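Local structure of ribose-phosphate pyrophosphokinase (Sulfolobus solfataricus, 4TWB) at residues K140-K151 / I281-L291. The protein makes phosphoribosyl pyrophosphate (PRPP) by transferring the pyrophosphoryl group of ATP to the 1-hydroxyl of ribose 5-phosphate, with magnesium as cofactor. Sequence-based numbering, arbitrary orientation.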
loop_
_atom_site.group_PDB
_atom_site.type_symbol
_atom_site.label_atom_id
_atom_site.label_comp_id
_atom_site.label_asym_id
_atom_site.label_seq_id
_atom_site.Cartn_x
_atom_site.Cartn_y
_atom_site.Cartn_z
ATOM N N LYS A 140 18.505 -14.445 -4.116
ATOM C CA LYS A 140 18.886 -14.812 -5.472
ATOM C C LYS A 140 18.614 -13.628 -6.386
ATOM O O LYS A 140 17.457 -13.326 -6.703
ATOM C CB LYS A 140 18.152 -16.069 -5.935
ATOM C CG LYS A 140 18.416 -17.223 -5.009
ATOM C CD LYS A 140 18.380 -18.573 -5.683
ATOM C CE LYS A 140 19.173 -19.586 -4.847
ATOM N NZ LYS A 140 18.945 -21.003 -5.268
ATOM N N ILE A 141 19.688 -12.940 -6.770
ATOM C CA ILE A 141 19.606 -11.831 -7.715
ATOM C C ILE A 141 19.648 -12.342 -9.166
ATOM O O ILE A 141 20.370 -13.283 -9.481
ATOM C CB ILE A 141 20.743 -10.841 -7.449
ATOM C CG1 ILE A 141 20.745 -10.469 -5.965
ATOM C CG2 ILE A 141 20.622 -9.629 -8.331
ATOM C CD1 ILE A 141 21.734 -9.390 -5.589
ATOM N N VAL A 142 18.839 -11.747 -10.035
ATOM C CA VAL A 142 18.777 -12.175 -11.428
ATOM C C VAL A 142 19.177 -11.024 -12.327
ATOM O O VAL A 142 18.517 -9.986 -12.324
ATOM C CB VAL A 142 17.355 -12.631 -11.837
ATOM C CG1 VAL A 142 17.345 -13.061 -13.301
ATOM C CG2 VAL A 142 16.862 -13.759 -10.955
ATOM N N HIS A 143 20.258 -11.202 -13.086
ATOM C CA HIS A 143 20.670 -10.209 -14.079
ATOM C C HIS A 143 20.396 -10.769 -15.460
ATOM O O HIS A 143 21.128 -11.622 -15.937
ATOM C CB HIS A 143 22.159 -9.905 -13.936
ATOM C CG HIS A 143 22.564 -9.450 -12.565
ATOM N ND1 HIS A 143 22.341 -8.169 -12.108
ATOM C CD2 HIS A 143 23.193 -10.101 -11.560
ATOM C CE1 HIS A 143 22.807 -8.049 -10.879
ATOM N NE2 HIS A 143 23.335 -9.206 -10.523
ATOM N N PRO A 144 19.337 -10.293 -16.118
ATOM C CA PRO A 144 18.942 -10.902 -17.395
ATOM C C PRO A 144 19.796 -10.401 -18.572
ATOM O O PRO A 144 19.263 -10.122 -19.648
ATOM C CB PRO A 144 17.500 -10.408 -17.574
ATOM C CG PRO A 144 17.373 -9.197 -16.668
ATOM C CD PRO A 144 18.630 -9.025 -15.879
ATOM N N TYR A 145 21.103 -10.281 -18.359
ATOM C CA TYR A 145 21.984 -9.683 -19.357
ATOM C C TYR A 145 22.027 -10.449 -20.673
ATOM O O TYR A 145 21.950 -9.841 -21.732
ATOM C CB TYR A 145 23.383 -9.440 -18.789
ATOM C CG TYR A 145 23.386 -8.516 -17.578
ATOM C CD1 TYR A 145 22.310 -7.677 -17.315
ATOM C CD2 TYR A 145 24.471 -8.470 -16.713
ATOM C CE1 TYR A 145 22.306 -6.831 -16.222
ATOM C CE2 TYR A 145 24.473 -7.622 -15.609
ATOM C CZ TYR A 145 23.389 -6.804 -15.376
ATOM O OH TYR A 145 23.387 -5.962 -14.288
ATOM N N HIS A 146 22.108 -11.772 -20.615
ATOM C CA HIS A 146 22.153 -12.555 -21.850
ATOM C C HIS A 146 20.924 -12.338 -22.719
ATOM O O HIS A 146 21.035 -12.278 -23.947
ATOM C CB HIS A 146 22.383 -14.052 -21.592
ATOM C CG HIS A 146 22.118 -14.923 -22.787
ATOM N ND1 HIS A 146 23.104 -15.292 -23.680
ATOM C CD2 HIS A 146 20.975 -15.500 -23.232
ATOM C CE1 HIS A 146 22.580 -16.057 -24.622
ATOM N NE2 HIS A 146 21.291 -16.203 -24.371
ATOM N N GLN A 147 19.754 -12.196 -22.109
ATOM C CA GLN A 147 18.553 -12.038 -22.925
ATOM C C GLN A 147 18.503 -10.664 -23.590
ATOM O O GLN A 147 17.977 -10.515 -24.691
ATOM C CB GLN A 147 17.298 -12.261 -22.103
ATOM C CG GLN A 147 17.143 -13.646 -21.558
ATOM C CD GLN A 147 15.728 -13.901 -21.089
ATOM O OE1 GLN A 147 15.477 -14.072 -19.900
ATOM N NE2 GLN A 147 14.789 -13.903 -22.026
ATOM N N ILE A 148 19.043 -9.661 -22.914
ATOM C CA ILE A 148 19.140 -8.334 -23.486
ATOM C C ILE A 148 20.179 -8.301 -24.598
ATOM O O ILE A 148 19.951 -7.727 -25.653
ATOM C CB ILE A 148 19.483 -7.304 -22.405
ATOM C CG1 ILE A 148 18.286 -7.131 -21.468
ATOM C CG2 ILE A 148 19.851 -5.965 -23.028
ATOM C CD1 ILE A 148 18.608 -6.336 -20.242
ATOM N N ALA A 149 21.323 -8.930 -24.356
ATOM C CA ALA A 149 22.332 -9.071 -25.389
ATOM C C ALA A 149 21.720 -9.733 -26.628
ATOM O O ALA A 149 21.750 -9.162 -27.711
ATOM C CB ALA A 149 23.527 -9.854 -24.868
ATOM N N ARG A 150 21.131 -10.915 -26.468
ATOM C CA ARG A 150 20.527 -11.600 -27.620
ATOM C C ARG A 150 19.591 -10.670 -28.415
ATOM O O ARG A 150 19.653 -10.637 -29.640
ATOM C CB ARG A 150 19.835 -12.928 -27.207
ATOM C CG ARG A 150 19.393 -13.846 -28.384
ATOM C CD ARG A 150 19.797 -15.347 -28.227
ATOM N NE ARG A 150 19.072 -16.082 -27.180
ATOM C CZ ARG A 150 19.287 -17.362 -26.853
ATOM N NH1 ARG A 150 20.209 -18.073 -27.491
ATOM N NH2 ARG A 150 18.578 -17.942 -25.882
ATOM N N LYS A 151 18.751 -9.901 -27.717
ATOM C CA LYS A 151 17.768 -9.049 -28.385
ATOM C C LYS A 151 18.422 -7.886 -29.116
ATOM O O LYS A 151 18.078 -7.608 -30.262
ATOM C CB LYS A 151 16.706 -8.521 -27.419
ATOM C CG LYS A 151 15.447 -7.992 -28.129
ATOM C CD LYS A 151 14.600 -9.149 -28.638
ATOM C CE LYS A 151 13.421 -8.695 -29.475
ATOM N NZ LYS A 151 12.634 -9.851 -29.997
ATOM N N ILE A 281 10.994 -7.985 -23.525
ATOM C CA ILE A 281 11.642 -9.267 -23.271
ATOM C C ILE A 281 10.986 -9.964 -22.086
ATOM O O ILE A 281 10.828 -9.375 -21.028
ATOM C CB ILE A 281 13.128 -9.080 -22.950
ATOM C CG1 ILE A 281 13.840 -8.393 -24.123
ATOM C CG2 ILE A 281 13.771 -10.408 -22.614
ATOM C CD1 ILE A 281 15.309 -8.060 -23.856
ATOM N N ASP A 282 10.601 -11.222 -22.269
ATOM C CA ASP A 282 10.081 -12.037 -21.168
ATOM C C ASP A 282 11.276 -12.669 -20.450
ATOM O O ASP A 282 11.942 -13.550 -20.984
ATOM C CB ASP A 282 9.109 -13.101 -21.705
ATOM C CG ASP A 282 8.765 -14.169 -20.684
ATOM O OD1 ASP A 282 9.161 -14.032 -19.503
ATOM O OD2 ASP A 282 8.092 -15.152 -21.082
ATOM N N VAL A 283 11.546 -12.198 -19.243
ATOM C CA VAL A 283 12.742 -12.586 -18.515
ATOM C C VAL A 283 12.540 -13.821 -17.644
ATOM O O VAL A 283 13.383 -14.116 -16.786
ATOM C CB VAL A 283 13.234 -11.446 -17.598
ATOM C CG1 VAL A 283 13.792 -10.304 -18.433
ATOM C CG2 VAL A 283 12.100 -10.966 -16.674
ATOM N N SER A 284 11.434 -14.537 -17.855
ATOM C CA SER A 284 11.180 -15.767 -17.102
ATOM C C SER A 284 12.337 -16.762 -17.255
ATOM O O SER A 284 12.764 -17.395 -16.292
ATOM C CB SER A 284 9.882 -16.414 -17.567
ATOM O OG SER A 284 8.840 -15.473 -17.569
ATOM N N GLN A 285 12.835 -16.896 -18.480
ATOM C CA GLN A 285 13.959 -17.788 -18.746
ATOM C C GLN A 285 15.185 -17.469 -17.866
ATOM O O GLN A 285 15.836 -18.374 -17.337
ATOM C CB GLN A 285 14.318 -17.757 -20.238
ATOM C CG GLN A 285 15.187 -18.923 -20.688
ATOM C CD GLN A 285 14.611 -20.285 -20.295
ATOM O OE1 GLN A 285 13.620 -20.749 -20.876
ATOM N NE2 GLN A 285 15.251 -20.941 -19.317
ATOM N N SER A 286 15.491 -16.183 -17.704
ATOM C CA SER A 286 16.586 -15.756 -16.837
ATOM C C SER A 286 16.292 -16.015 -15.359
ATOM O O SER A 286 17.194 -16.353 -14.582
ATOM C CB SER A 286 16.905 -14.276 -17.052
ATOM O OG SER A 286 17.495 -14.045 -18.326
ATOM N N ILE A 287 15.030 -15.845 -14.961
ATOM C CA ILE A 287 14.636 -16.102 -13.576
ATOM C C ILE A 287 14.756 -17.596 -13.271
ATOM O O ILE A 287 15.225 -17.971 -12.199
ATOM C CB ILE A 287 13.203 -15.594 -13.273
ATOM C CG1 ILE A 287 13.178 -14.071 -13.179
ATOM C CG2 ILE A 287 12.700 -16.149 -11.967
ATOM C CD1 ILE A 287 11.788 -13.478 -13.418
ATOM N N ALA A 288 14.361 -18.438 -14.227
ATOM C CA ALA A 288 14.399 -19.893 -14.051
ATOM C C ALA A 288 15.786 -20.407 -13.718
ATOM O O ALA A 288 15.941 -21.258 -12.839
ATOM C CB ALA A 288 13.861 -20.605 -15.281
ATOM N N LEU A 289 16.792 -19.907 -14.433
ATOM C CA LEU A 289 18.165 -20.343 -14.196
ATOM C C LEU A 289 18.557 -20.113 -12.754
ATOM O O LEU A 289 19.249 -20.931 -12.146
ATOM C CB LEU A 289 19.147 -19.563 -15.051
ATOM C CG LEU A 289 19.086 -19.723 -16.555
ATOM C CD1 LEU A 289 20.215 -18.914 -17.134
ATOM C CD2 LEU A 289 19.213 -21.184 -16.930
ATOM N N SER A 290 18.115 -18.979 -12.220
ATOM C CA SER A 290 18.607 -18.478 -10.941
ATOM C C SER A 290 17.912 -19.119 -9.757
ATOM O O SER A 290 18.268 -18.844 -8.619
ATOM C CB SER A 290 18.457 -16.954 -10.875
ATOM O OG SER A 290 18.865 -16.334 -12.096
ATOM N N LEU A 291 16.930 -19.977 -10.032
ATOM C CA LEU A 291 16.167 -20.664 -8.983
ATOM C C LEU A 291 16.976 -21.793 -8.344
ATOM O O LEU A 291 16.434 -22.871 -8.074
ATOM C CB LEU A 291 14.841 -21.211 -9.531
ATOM C CG LEU A 291 13.809 -20.123 -9.800
ATOM C CD1 LEU A 291 12.513 -20.690 -10.350
ATOM C CD2 LEU A 291 13.559 -19.324 -8.539
ATOM O OXT LEU A 291 18.182 -21.658 -8.095
#
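The side-chain amide of Q147 reaches across to the start of helix 284-289 and uses both its carbonyl oxygen and its NH2 group, a compact case of one side-chain amide serving as acceptor and donor at once. With CG anti to its own carbonyl carbon (chi1 -64°) and the chain extended beyond it, the amide is carried past I281, the two side chains running in opposite directions. OE1 takes the hydroxyl of S286, OG to OE1 2.6 Å, in the carbonyl plane on a lone pair, and also a weak bond from the backbone N of S286. NE2 donates to D282 O over 3.1 Å, approaching from above that carbonyl's plane. The same loop contains an Asx turn, in which D282 OD1 accepts from S284 N.

At the far end of helix 284-289, K140 stretches out to the chain terminus, and its NZ forms a salt bridge with L291 OXT (3.0 Å). Between the two polar sites, S290 OG bonds back to S286 O and rests against CG2 of V142 at 3.5 Å.

Apolar contacts complete the seam. V142 CG1 touches S286 O at 3.5 Å and I287 CG1 at 4.3 Å; P144 and V283 sit side by side, CB to CG1 3.8 Å; CD1 of I281 meets CG1 of I148 at 3.9 Å, the two side chains crossing at about a right angle. V124 of strand 120-124 packs on V142, P144 and I287, while helix 12-20 touches S284, Q285, A288 and L291.

The C-terminal helix thus joins the edges of the two sheets, strands 279-281 and 138-142. Because OE1 accepts and NE2 donates, the bonding supports the modelled amide orientation, and the lysine probably offsets the terminal negative charge.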